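Local coordinates for Card1 endonuclease domain-containing protein (Vibrio cholerae, PDB 1XMX), which is of unknown function but belongs to the Card1-like endonuclease family and probably binds nucleic acid, at residues A[12-16]-A[333-337]; A[18-22]-A[49-55]; A[59-63]-A[74-78]; A[304-310]-A[337-343]. All coordinates share one frame; numbering follows the deposited sequence.

Interaction 1: residues A[12-16]-A[333-337]; sequences QDPVR and GGLQA
The seam between the N-terminal Rossmann-like domain and the nuclease-like domain is bridged where D13, in the loop that leads into helix 15-22, meets G334, L335 and Q336 in the turn after helix 321-333. One carboxylate oxygen does most of the work. D13 OD2 accepts the backbone N-H of L335 at 2.8 Å, with an N-H...O angle of 161° and the donor lying nearly in line with the C-O bond. The extended first torsion of D13 (chi1 -179°), with CG opposite its own N, points the carboxylate at the turn. The same OD2 packs against L335 CB at 3.6 Å, so the apolar root of that leucine flanks the polar bond.

Water supplies a second layer. Water 1 is hydrogen-bonded to D13 OD2 at 2.7 Å and to the carbonyl oxygen G333 O at 2.7 Å, and it accepts the N-H of Q336. Water 2 links D13 OD1 with Q336 OE1 through weak, long bonds. R16 lies alongside, but its NH1 is committed to V118 O, and D13 also touches F151.

The receiving backbone is a type I turn, closed by A337 N to G334 O at 3.2 Å and entered through G334, whose phi is positive. The carboxylate takes one N-H of the turn after helix 321-333 directly and a second through water, across a domain interface.

Interaction 2: residues A[18-22]-A[49-55]; sequences VTPLL and VLNKRNI
V18, L21 and L22 meet V49, L50 and I55 in an apolar core. L50 CD2 is its hub, lying 3.8 Å from L21 CB and 4.0 Å from both V18 CG1 and L22 CD2; the L21 and L50 side chains cross at about a right angle. V18 CG1 also rests on V49 CG1. In a separate carbon-to-carbonyl contact, I55 CD1 comes within 3.5 Å of L21 O.

A mixed contact covers the flank. L22 CD2 sits 3.6 Å from R53 NE, while L22 CD1 lies over one guanidinium face, toward its rim. The bend at chi2 of R53 (91°) curls the chain back along its own helix, letting NH1 donate in the guanidinium plane to V49 O at 3.2 Å. NH2 forms a salt bridge with D146.

Backbone bonds shape the helix end. N54, with positive phi, is the C-prime residue of a Schellman motif: I55 N bonds to L50 O at 3.1 Å and N54 N to N51 O at 2.8 Å.

The ends of helices 15-22 and 40-52 are thereby packed together over the parallel part of the mixed sheet, L21 and L50 both touching I31 of strand 30-35, with helix 144-150 closing over V49.

Interaction 3: residues A[59-63]-A[74-78]; sequences FFEIP and AIREL
Strand 59-61 and helix 74-78 run roughly antiparallel, their N-to-C directions 141° apart and their axes 9.9 Å apart at closest approach, with F60 opposite L78 and I62 opposite A74.

F60 carries the larger half of the contact. Its CG stands opposite the backbone N (chi1 173°), which sends the ring out from the sheet to the helix. L78 extends its own side chain the opposite way past the ring, and its CB lies over one face in a CH-pi contact, 4.0 Å from the ring centroid and 17° off the normal. The two methyls of L78 continue along the same side: CD1 is 4.0 Å from F60 CD2, and CD2 is 4.1 Å from F60 CG. At its outer end the ring meets the helix backbone obliquely, F60 CZ coming within 3.2 Å of A74 O, an oxygen that already accepts the N-H of L78.

I62 makes the other half. Its CG1 takes the cramped position between backbone N and carbonyl carbon, and this turns CG2 to the helix, where it lies 3.9 Å from A74 CB and 3.9 Å from I75 CG1. P63 CD joins it against the same methyl, 4.1 Å from A74 CB.

On the sheet side F60 also rests on I32 and I34 of strand 30-35, while I75 turns to A104 and V107 of helix 98-110. Strand 56-61, helix 68-85 and strand 88-92 form the beta-alpha-beta crossover that returns from the sheet edge to its middle, the 3-2-1-4 strand order of a Rossmann-like fold.

Interaction 4: residues A[304-310]-A[337-343]; sequences LHIIECK and ARAMLVS
L304 to K310 and A337 to S343 pair as parallel neighbours in a beta-alpha-beta unit of the nuclease-like domain, whose family belongs to the PD-(D/E)XK clan. Six backbone hydrogen bonds join them, among them V342 N to E308 O at 2.7 Å: R338, M340 and V342 of one strand each give an N-H and a carbonyl to the even-numbered residues of the other.

On the face of E308 and K310, L341 CD1 touches both, 3.9 Å from E308 CB and 3.8 Å from K310 CG. On the opposite face I307 CG2 and V342 CG2 press together at 3.5 Å, and M340 lies alongside I307.

At the strand start H305 and R338 run side by side. R338 CB covers one face of the imidazole, 4.0 Å from its centroid, and a bend at chi3 (27°) brings the guanidinium round to the ring edge, its plane 75° from that of the ring.

Further out, helix 321-333 packs on L341 through L322 and on E308 through L325, while W378 meets H305 edge-to-face and R338 by cation-pi. E308-C309-K310 is consistent with the E-x-K of the clan signature, and D295 OD2 of the adjoining strand accepts the N-H of C309. H305 ND1 is bonded to K303 O, and in the ring plane NE2 accepts from R338 NH2 at 3.0 Å.

In the fold
Following the chain from the N terminus, 12-16 opens interaction 1, whose partner arrives more than 300 residues later. Inside that long loop, interaction 2 closes first, joining helix 15-22 to the end of helix 40-52. Interaction 3 comes next in series, where strand 56-61 meets helix 68-85 at the sheet edge. Both therefore settle the N-terminal Rossmann-like domain locally. Strand 303-310 then opens interaction 4 before interaction 1 has closed, so these two cross; they share A337 and touch where G333 CA packs on L304 CD2. Interaction 1 thus joins the N-terminal domain to the start of the nuclease-like strand pair, while interactions 3 and 4 lie about 40 Å apart between centres.

Interaction 1: residues A[12-16]-A[333-337]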
loop_
_atom_site.group_PDB
_atom_site.type_symbol
_atom_site.label_atom_id
_atom_site.label_comp_id
_atom_site.label_asym_id
_atom_site.label_seq_id
_atom_site.Cartn_x
_atom_site.Cartn_y
_atom_site.Cartn_z
ATOM N N GLN A 12 16.568 6.195 -3.922
ATOM C CA GLN A 12 15.253 6.758 -3.690
ATOM C C GLN A 12 14.193 5.677 -3.524
ATOM O O GLN A 12 13.133 5.936 -3.029
ATOM C CB GLN A 12 14.867 7.727 -4.798
ATOM C CG GLN A 12 15.971 8.740 -5.131
ATOM C CD GLN A 12 16.364 9.716 -3.983
ATOM O OE1 GLN A 12 15.547 10.565 -3.579
ATOM N NE2 GLN A 12 17.647 9.626 -3.492
ATOM N N ASP A 13 14.488 4.445 -3.897
ATOM C CA ASP A 13 13.579 3.356 -3.515
ATOM C C ASP A 13 14.305 2.210 -2.792
ATOM O O ASP A 13 14.642 1.231 -3.420
ATOM C CB ASP A 13 12.853 2.867 -4.783
ATOM C CG ASP A 13 11.890 1.795 -4.515
ATOM O OD1 ASP A 13 11.870 1.172 -3.420
ATOM O OD2 ASP A 13 11.127 1.532 -5.412
ATOM N N PRO A 14 14.594 2.357 -1.483
ATOM C CA PRO A 14 15.462 1.426 -0.776
ATOM C C PRO A 14 14.770 0.341 0.015
ATOM O O PRO A 14 15.369 -0.212 0.917
ATOM C CB PRO A 14 16.182 2.336 0.200
ATOM C CG PRO A 14 15.149 3.406 0.528
ATOM C CD PRO A 14 14.183 3.464 -0.601
ATOM N N VAL A 15 13.544 0.000 -0.327
ATOM C CA VAL A 15 12.827 -1.027 0.405
ATOM C C VAL A 15 13.522 -2.393 0.464
ATOM O O VAL A 15 13.406 -3.108 1.430
ATOM C CB VAL A 15 11.444 -1.252 -0.238
ATOM C CG1 VAL A 15 10.724 -2.422 0.449
ATOM C CG2 VAL A 15 10.602 0.014 -0.099
ATOM N N ARG A 16 14.209 -2.760 -0.596
ATOM C CA ARG A 16 14.834 -4.067 -0.680
ATOM C C ARG A 16 16.132 -4.127 0.161
ATOM O O ARG A 16 16.728 -5.182 0.266
ATOM C CB ARG A 16 15.088 -4.442 -2.160
ATOM C CG ARG A 16 13.819 -4.881 -2.894
ATOM C CD ARG A 16 14.157 -5.004 -4.354
ATOM N NE ARG A 16 14.517 -3.696 -4.912
ATOM C CZ ARG A 16 15.407 -3.524 -5.871
ATOM N NH1 ARG A 16 16.031 -4.577 -6.384
ATOM N NH2 ARG A 16 15.689 -2.302 -6.287
ATOM N N GLY A 333 5.103 4.296 -2.503
ATOM C CA GLY A 333 5.652 2.962 -2.465
ATOM C C GLY A 333 6.690 2.692 -3.520
ATOM O O GLY A 333 7.101 1.538 -3.697
ATOM N N GLY A 334 7.040 3.711 -4.293
ATOM C CA GLY A 334 8.140 3.591 -5.224
ATOM C C GLY A 334 7.828 2.709 -6.374
ATOM O O GLY A 334 6.672 2.534 -6.727
ATOM N N LEU A 335 8.865 2.136 -6.968
ATOM C CA LEU A 335 8.748 1.553 -8.293
ATOM C C LEU A 335 7.940 0.265 -8.373
ATOM O O LEU A 335 7.411 -0.079 -9.427
ATOM C CB LEU A 335 10.124 1.282 -8.891
ATOM C CG LEU A 335 11.110 2.411 -9.177
ATOM C CD1 LEU A 335 12.342 1.868 -9.949
ATOM C CD2 LEU A 335 10.391 3.432 -10.003
ATOM N N GLN A 336 7.872 -0.466 -7.277
ATOM C CA GLN A 336 7.165 -1.742 -7.274
ATOM C C GLN A 336 5.705 -1.547 -6.817
ATOM O O GLN A 336 4.924 -2.521 -6.788
ATOM C CB GLN A 336 7.850 -2.714 -6.293
ATOM C CG GLN A 336 8.992 -3.603 -6.849
ATOM C CD GLN A 336 10.038 -2.795 -7.514
ATOM O OE1 GLN A 336 10.819 -2.079 -6.849
ATOM N NE2 GLN A 336 10.063 -2.863 -8.843
ATOM N N ALA A 337 5.343 -0.330 -6.381
ATOM C CA ALA A 337 3.966 -0.166 -5.869
ATOM C C ALA A 337 2.892 -0.324 -6.972
ATOM O O ALA A 337 3.120 -0.084 -8.176
ATOM C CB ALA A 337 3.788 1.108 -5.070
HETATM O O HOH W 1 9.151 0.004 -4.418
HETATM O O HOH W 2 10.840 -2.098 -3.502
#

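Interaction 2: residues A[18-22]-A[49-55]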
loop_
_atom_site.group_PDB
_atom_site.type_symbol
_atom_site.label_atom_id
_atom_site.label_comp_id
_atom_site.label_asym_id
_atom_site.label_seq_id
_atom_site.Cartn_x
_atom_site.Cartn_y
_atom_site.Cartn_z
ATOM N N VAL A 18 15.756 -3.156 3.361
ATOM C CA VAL A 18 15.135 -3.397 4.637
ATOM C C VAL A 18 14.541 -4.816 4.700
ATOM O O VAL A 18 14.665 -5.499 5.725
ATOM C CB VAL A 18 13.957 -2.358 4.834
ATOM C CG1 VAL A 18 13.058 -2.710 5.977
ATOM C CG2 VAL A 18 14.512 -0.995 5.070
ATOM N N THR A 19 13.859 -5.259 3.631
ATOM C CA THR A 19 13.138 -6.537 3.725
ATOM C C THR A 19 13.998 -7.808 4.035
ATOM O O THR A 19 13.529 -8.687 4.733
ATOM C CB THR A 19 12.180 -6.735 2.545
ATOM O OG1 THR A 19 12.904 -6.739 1.318
ATOM C CG2 THR A 19 11.143 -5.588 2.483
ATOM N N PRO A 20 15.222 -7.934 3.463
ATOM C CA PRO A 20 16.111 -8.975 3.929
ATOM C C PRO A 20 16.377 -8.987 5.447
ATOM O O PRO A 20 16.495 -10.082 6.044
ATOM C CB PRO A 20 17.412 -8.684 3.164
ATOM C CG PRO A 20 16.904 -8.002 1.852
ATOM C CD PRO A 20 15.805 -7.164 2.328
ATOM N N LEU A 21 16.470 -7.823 6.073
ATOM C CA LEU A 21 16.694 -7.786 7.539
ATOM C C LEU A 21 15.461 -8.105 8.357
ATOM O O LEU A 21 15.572 -8.395 9.531
ATOM C CB LEU A 21 17.253 -6.404 7.947
ATOM C CG LEU A 21 18.672 -6.085 7.365
ATOM C CD1 LEU A 21 18.909 -4.621 7.410
ATOM C CD2 LEU A 21 19.813 -6.852 8.103
ATOM N N LEU A 22 14.272 -7.989 7.768
ATOM C CA LEU A 22 13.053 -8.348 8.467
ATOM C C LEU A 22 12.689 -9.840 8.367
ATOM O O LEU A 22 11.758 -10.323 9.061
ATOM C CB LEU A 22 11.872 -7.459 7.988
ATOM C CG LEU A 22 12.027 -5.938 8.057
ATOM C CD1 LEU A 22 10.752 -5.260 7.621
ATOM C CD2 LEU A 22 12.433 -5.460 9.482
ATOM N N VAL A 49 12.376 2.565 10.815
ATOM C CA VAL A 49 11.770 1.269 10.589
ATOM C C VAL A 49 12.650 0.133 11.207
ATOM O O VAL A 49 12.155 -0.766 11.942
ATOM C CB VAL A 49 11.626 1.069 9.091
ATOM C CG1 VAL A 49 11.317 -0.397 8.749
ATOM C CG2 VAL A 49 10.622 2.087 8.508
ATOM N N LEU A 50 13.948 0.148 10.922
ATOM C CA LEU A 50 14.798 -1.013 11.378
ATOM C C LEU A 50 15.028 -0.932 12.847
ATOM O O LEU A 50 14.946 -1.955 13.513
ATOM C CB LEU A 50 16.149 -1.116 10.651
ATOM C CG LEU A 50 15.960 -1.579 9.185
ATOM C CD1 LEU A 50 17.171 -1.131 8.317
ATOM C CD2 LEU A 50 15.675 -3.079 9.013
ATOM N N ASN A 51 15.323 0.267 13.359
ATOM C CA ASN A 51 15.586 0.417 14.806
ATOM C C ASN A 51 14.435 -0.066 15.695
ATOM O O ASN A 51 14.708 -0.623 16.783
ATOM C CB ASN A 51 15.971 1.850 15.215
ATOM C CG ASN A 51 17.369 2.269 14.729
ATOM O OD1 ASN A 51 17.739 3.464 14.844
ATOM N ND2 ASN A 51 18.146 1.316 14.183
ATOM N N LYS A 52 13.185 0.158 15.237
ATOM C CA LYS A 52 11.940 -0.396 15.839
ATOM C C LYS A 52 12.098 -1.879 16.157
ATOM O O LYS A 52 11.594 -2.346 17.165
ATOM C CB LYS A 52 10.727 -0.343 14.887
ATOM C CG LYS A 52 9.829 0.905 14.857
ATOM C CD LYS A 52 8.534 0.534 14.068
ATOM C CE LYS A 52 7.928 1.678 13.225
ATOM N NZ LYS A 52 6.526 2.104 13.703
ATOM N N ARG A 53 12.758 -2.604 15.251
ATOM C CA ARG A 53 13.002 -4.038 15.401
ATOM C C ARG A 53 14.315 -4.351 16.026
ATOM O O ARG A 53 14.746 -5.503 15.975
ATOM C CB ARG A 53 13.002 -4.731 14.069
ATOM C CG ARG A 53 11.636 -4.910 13.508
ATOM C CD ARG A 53 11.209 -3.799 12.641
ATOM N NE ARG A 53 10.048 -4.267 11.914
ATOM C CZ ARG A 53 9.207 -3.481 11.259
ATOM N NH1 ARG A 53 9.409 -2.172 11.253
ATOM N NH2 ARG A 53 8.158 -4.002 10.632
ATOM N N ASN A 54 14.983 -3.356 16.603
ATOM C CA ASN A 54 16.223 -3.662 17.275
ATOM C C ASN A 54 17.245 -4.113 16.262
ATOM O O ASN A 54 18.161 -4.859 16.583
ATOM C CB ASN A 54 15.992 -4.821 18.234
ATOM C CG ASN A 54 14.815 -4.589 19.135
ATOM O OD1 ASN A 54 14.897 -3.727 20.025
ATOM N ND2 ASN A 54 13.680 -5.324 18.894
ATOM N N ILE A 55 17.051 -3.739 15.011
ATOM C CA ILE A 55 18.133 -3.872 14.039
ATOM C C ILE A 55 18.878 -2.556 14.029
ATOM O O ILE A 55 18.300 -1.478 13.788
ATOM C CB ILE A 55 17.580 -4.242 12.665
ATOM C CG1 ILE A 55 17.024 -5.656 12.725
ATOM C CG2 ILE A 55 18.646 -4.107 11.514
ATOM C CD1 ILE A 55 15.849 -5.820 11.818
#

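Interaction 3: residues A[59-63]-A[74-78]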
loop_
_atom_site.group_PDB
_atom_site.type_symbol
_atom_site.label_atom_id
_atom_site.label_comp_id
_atom_site.label_asym_id
_atom_site.label_seq_id
_atom_site.Cartn_x
_atom_site.Cartn_y
_atom_site.Cartn_z
ATOM N N PHE A 59 25.569 4.931 8.942
ATOM C CA PHE A 59 25.559 5.628 7.702
ATOM C C PHE A 59 27.008 5.940 7.413
ATOM O O PHE A 59 27.687 6.550 8.220
ATOM C CB PHE A 59 24.749 6.953 7.804
ATOM C CG PHE A 59 24.586 7.671 6.477
ATOM C CD1 PHE A 59 24.291 6.955 5.302
ATOM C CD2 PHE A 59 24.631 9.059 6.397
ATOM C CE1 PHE A 59 24.084 7.618 4.065
ATOM C CE2 PHE A 59 24.415 9.709 5.181
ATOM C CZ PHE A 59 24.154 8.995 4.005
ATOM N N PHE A 60 27.483 5.501 6.260
ATOM C CA PHE A 60 28.843 5.779 5.841
ATOM C C PHE A 60 28.721 6.623 4.575
ATOM O O PHE A 60 28.138 6.194 3.573
ATOM C CB PHE A 60 29.614 4.481 5.593
ATOM C CG PHE A 60 30.986 4.701 4.982
ATOM C CD1 PHE A 60 31.164 4.722 3.598
ATOM C CD2 PHE A 60 32.094 4.890 5.797
ATOM C CE1 PHE A 60 32.428 4.959 3.051
ATOM C CE2 PHE A 60 33.389 5.088 5.245
ATOM C CZ PHE A 60 33.523 5.132 3.869
ATOM N N GLU A 61 29.268 7.841 4.625
ATOM C CA GLU A 61 29.066 8.815 3.543
ATOM C C GLU A 61 30.160 8.769 2.533
ATOM O O GLU A 61 31.339 8.969 2.876
ATOM C CB GLU A 61 29.042 10.249 4.079
ATOM C CG GLU A 61 27.674 10.828 4.118
ATOM C CD GLU A 61 27.621 12.222 4.674
ATOM O OE1 GLU A 61 28.553 13.049 4.384
ATOM O OE2 GLU A 61 26.620 12.485 5.395
ATOM N N ILE A 62 29.769 8.584 1.278
ATOM C CA ILE A 62 30.723 8.696 0.207
ATOM C C ILE A 62 30.632 10.094 -0.345
ATOM O O ILE A 62 29.684 10.816 -0.112
ATOM C CB ILE A 62 30.475 7.692 -0.932
ATOM C CG1 ILE A 62 28.985 7.572 -1.190
ATOM C CG2 ILE A 62 31.076 6.248 -0.578
ATOM C CD1 ILE A 62 28.593 7.180 -2.634
ATOM N N PRO A 63 31.630 10.479 -1.114
ATOM C CA PRO A 63 31.510 11.784 -1.693
ATOM C C PRO A 63 30.411 11.703 -2.741
ATOM O O PRO A 63 30.066 10.634 -3.225
ATOM C CB PRO A 63 32.913 12.040 -2.287
ATOM C CG PRO A 63 33.570 10.702 -2.419
ATOM C CD PRO A 63 32.860 9.750 -1.502
ATOM N N ALA A 74 36.852 5.506 -0.863
ATOM C CA ALA A 74 36.110 5.652 0.385
ATOM C C ALA A 74 35.653 4.272 0.851
ATOM O O ALA A 74 35.807 3.916 2.004
ATOM C CB ALA A 74 34.879 6.637 0.195
ATOM N N ILE A 75 35.167 3.457 -0.077
ATOM C CA ILE A 75 34.615 2.162 0.297
ATOM C C ILE A 75 35.674 1.138 0.705
ATOM O O ILE A 75 35.432 0.275 1.552
ATOM C CB ILE A 75 33.660 1.611 -0.807
ATOM C CG1 ILE A 75 32.451 2.570 -0.967
ATOM C CG2 ILE A 75 33.219 0.145 -0.476
ATOM C CD1 ILE A 75 31.578 2.359 -2.261
ATOM N N ARG A 76 36.840 1.214 0.087
ATOM C CA ARG A 76 37.933 0.328 0.455
ATOM C C ARG A 76 38.429 0.631 1.879
ATOM O O ARG A 76 38.757 -0.273 2.611
ATOM C CB ARG A 76 39.060 0.457 -0.554
ATOM C CG ARG A 76 39.990 -0.695 -0.538
ATOM C CD ARG A 76 40.832 -0.705 -1.812
ATOM N NE ARG A 76 40.182 -1.436 -2.920
ATOM C CZ ARG A 76 40.086 -2.772 -2.995
ATOM N NH1 ARG A 76 40.597 -3.542 -2.008
ATOM N NH2 ARG A 76 39.507 -3.337 -4.068
ATOM N N GLU A 77 38.463 1.905 2.260
ATOM C CA GLU A 77 38.710 2.291 3.652
ATOM C C GLU A 77 37.706 1.659 4.625
ATOM O O GLU A 77 38.078 1.125 5.641
ATOM C CB GLU A 77 38.670 3.819 3.804
ATOM C CG GLU A 77 40.011 4.455 3.589
ATOM C CD GLU A 77 40.031 5.968 3.871
ATOM O OE1 GLU A 77 39.514 6.368 4.964
ATOM O OE2 GLU A 77 40.594 6.738 3.006
ATOM N N LEU A 78 36.426 1.774 4.310
ATOM C CA LEU A 78 35.398 1.067 5.041
ATOM C C LEU A 78 35.661 -0.445 5.059
ATOM O O LEU A 78 35.611 -1.071 6.136
ATOM C CB LEU A 78 34.016 1.342 4.434
ATOM C CG LEU A 78 32.888 0.519 5.072
ATOM C CD1 LEU A 78 32.740 1.003 6.504
ATOM C CD2 LEU A 78 31.577 0.715 4.289
#

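Interaction 4: residues A[304-310]-A[337-343]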
loop_
_atom_site.group_PDB
_atom_site.type_symbol
_atom_site.label_atom_id
_atom_site.label_comp_id
_atom_site.label_asym_id
_atom_site.label_seq_id
_atom_site.Cartn_x
_atom_site.Cartn_y
_atom_site.Cartn_z
ATOM N N LEU A 304 3.743 -2.281 -2.032
ATOM C CA LEU A 304 2.545 -1.508 -1.561
ATOM C C LEU A 304 1.474 -1.574 -2.623
ATOM O O LEU A 304 1.758 -1.308 -3.794
ATOM C CB LEU A 304 2.900 -0.045 -1.299
ATOM C CG LEU A 304 1.774 0.819 -0.714
ATOM C CD1 LEU A 304 1.470 0.445 0.782
ATOM C CD2 LEU A 304 2.087 2.288 -0.883
ATOM N N HIS A 305 0.271 -2.003 -2.232
ATOM C CA HIS A 305 -0.904 -2.044 -3.130
ATOM C C HIS A 305 -1.984 -1.124 -2.563
ATOM O O HIS A 305 -2.456 -1.331 -1.430
ATOM C CB HIS A 305 -1.512 -3.430 -3.181
ATOM C CG HIS A 305 -0.773 -4.374 -4.070
ATOM N ND1 HIS A 305 0.556 -4.698 -3.868
ATOM C CD2 HIS A 305 -1.155 -5.023 -5.189
ATOM C CE1 HIS A 305 0.947 -5.534 -4.815
ATOM N NE2 HIS A 305 -0.077 -5.760 -5.624
ATOM N N ILE A 306 -2.346 -0.113 -3.347
ATOM C CA ILE A 306 -3.406 0.831 -2.965
ATOM C C ILE A 306 -4.676 0.678 -3.815
ATOM O O ILE A 306 -4.652 0.651 -5.066
ATOM C CB ILE A 306 -2.950 2.304 -3.140
ATOM C CG1 ILE A 306 -1.695 2.591 -2.343
ATOM C CG2 ILE A 306 -4.078 3.317 -2.632
ATOM C CD1 ILE A 306 -1.054 3.904 -2.879
ATOM N N ILE A 307 -5.805 0.693 -3.131
ATOM C CA ILE A 307 -7.079 0.593 -3.815
ATOM C C ILE A 307 -7.899 1.841 -3.477
ATOM O O ILE A 307 -8.144 2.133 -2.276
ATOM C CB ILE A 307 -7.830 -0.673 -3.376
ATOM C CG1 ILE A 307 -6.962 -1.902 -3.614
ATOM C CG2 ILE A 307 -9.195 -0.790 -4.156
ATOM C CD1 ILE A 307 -7.504 -3.177 -2.956
ATOM N N GLU A 308 -8.269 2.582 -4.525
ATOM C CA GLU A 308 -9.205 3.676 -4.386
ATOM C C GLU A 308 -10.573 3.104 -4.731
ATOM O O GLU A 308 -10.718 2.431 -5.768
ATOM C CB GLU A 308 -8.928 4.778 -5.404
ATOM C CG GLU A 308 -9.744 6.050 -5.111
ATOM C CD GLU A 308 -9.265 7.254 -5.888
ATOM O OE1 GLU A 308 -8.158 7.185 -6.464
ATOM O OE2 GLU A 308 -10.000 8.279 -5.939
ATOM N N CYS A 309 -11.549 3.348 -3.859
ATOM C CA CYS A 309 -12.970 3.059 -4.149
ATOM C C CYS A 309 -13.757 4.339 -4.525
ATOM O O CYS A 309 -13.678 5.336 -3.822
ATOM C CB CYS A 309 -13.616 2.321 -2.981
ATOM S SG CYS A 309 -12.658 0.845 -2.584
ATOM N N LYS A 310 -14.407 4.326 -5.683
ATOM C CA LYS A 310 -15.378 5.349 -6.043
ATOM C C LYS A 310 -16.793 4.756 -6.125
ATOM O O LYS A 310 -17.012 3.666 -6.680
ATOM C CB LYS A 310 -15.017 6.051 -7.353
ATOM C CG LYS A 310 -13.813 7.004 -7.221
ATOM C CD LYS A 310 -13.516 7.698 -8.548
ATOM C CE LYS A 310 -14.487 8.817 -8.874
ATOM N NZ LYS A 310 -14.850 9.537 -7.591
ATOM N N ALA A 337 5.343 -0.330 -6.381
ATOM C CA ALA A 337 3.966 -0.166 -5.869
ATOM C C ALA A 337 2.892 -0.324 -6.972
ATOM O O ALA A 337 3.120 -0.084 -8.176
ATOM C CB ALA A 337 3.788 1.108 -5.070
ATOM N N ARG A 338 1.733 -0.812 -6.568
ATOM C CA ARG A 338 0.634 -1.057 -7.519
ATOM C C ARG A 338 -0.653 -0.412 -7.024
ATOM O O ARG A 338 -0.874 -0.303 -5.832
ATOM C CB ARG A 338 0.428 -2.545 -7.715
ATOM C CG ARG A 338 1.394 -3.019 -8.773
ATOM C CD ARG A 338 1.802 -4.487 -8.805
ATOM N NE ARG A 338 0.859 -5.452 -8.261
ATOM C CZ ARG A 338 -0.061 -6.151 -8.939
ATOM N NH1 ARG A 338 -0.283 -6.002 -10.253
ATOM N NH2 ARG A 338 -0.780 -6.985 -8.251
ATOM N N ALA A 339 -1.497 0.008 -7.951
ATOM C CA ALA A 339 -2.753 0.630 -7.562
ATOM C C ALA A 339 -3.935 0.219 -8.444
ATOM O O ALA A 339 -3.827 -0.009 -9.647
ATOM C CB ALA A 339 -2.614 2.204 -7.475
ATOM N N MET A 340 -5.085 0.184 -7.797
ATOM C CA MET A 340 -6.316 -0.223 -8.423
ATOM C C MET A 340 -7.426 0.832 -8.153
ATOM O O MET A 340 -7.486 1.423 -7.072
ATOM C CB MET A 340 -6.718 -1.518 -7.748
ATOM C CG MET A 340 -8.140 -1.884 -8.047
ATOM S SD MET A 340 -8.631 -3.497 -7.472
ATOM C CE MET A 340 -7.844 -4.581 -8.737
ATOM N N LEU A 341 -8.311 1.044 -9.116
ATOM C CA LEU A 341 -9.545 1.816 -8.816
ATOM C C LEU A 341 -10.734 0.874 -8.868
ATOM O O LEU A 341 -10.952 0.205 -9.873
ATOM C CB LEU A 341 -9.708 2.989 -9.790
ATOM C CG LEU A 341 -11.017 3.765 -9.813
ATOM C CD1 LEU A 341 -11.270 4.427 -8.462
ATOM C CD2 LEU A 341 -10.953 4.825 -10.951
ATOM N N VAL A 342 -11.480 0.785 -7.759
ATOM C CA VAL A 342 -12.741 0.034 -7.774
ATOM C C VAL A 342 -13.886 1.060 -7.928
ATOM O O VAL A 342 -13.988 1.984 -7.124
ATOM C CB VAL A 342 -12.911 -0.834 -6.501
ATOM C CG1 VAL A 342 -14.307 -1.514 -6.499
ATOM C CG2 VAL A 342 -11.710 -1.884 -6.398
ATOM N N SER A 343 -14.707 0.903 -8.963
ATOM C CA SER A 343 -15.724 1.882 -9.298
ATOM C C SER A 343 -17.089 1.197 -9.343
ATOM O O SER A 343 -17.253 0.190 -10.015
ATOM C CB SER A 343 -15.436 2.521 -10.662
ATOM O OG SER A 343 -16.384 3.558 -10.922
#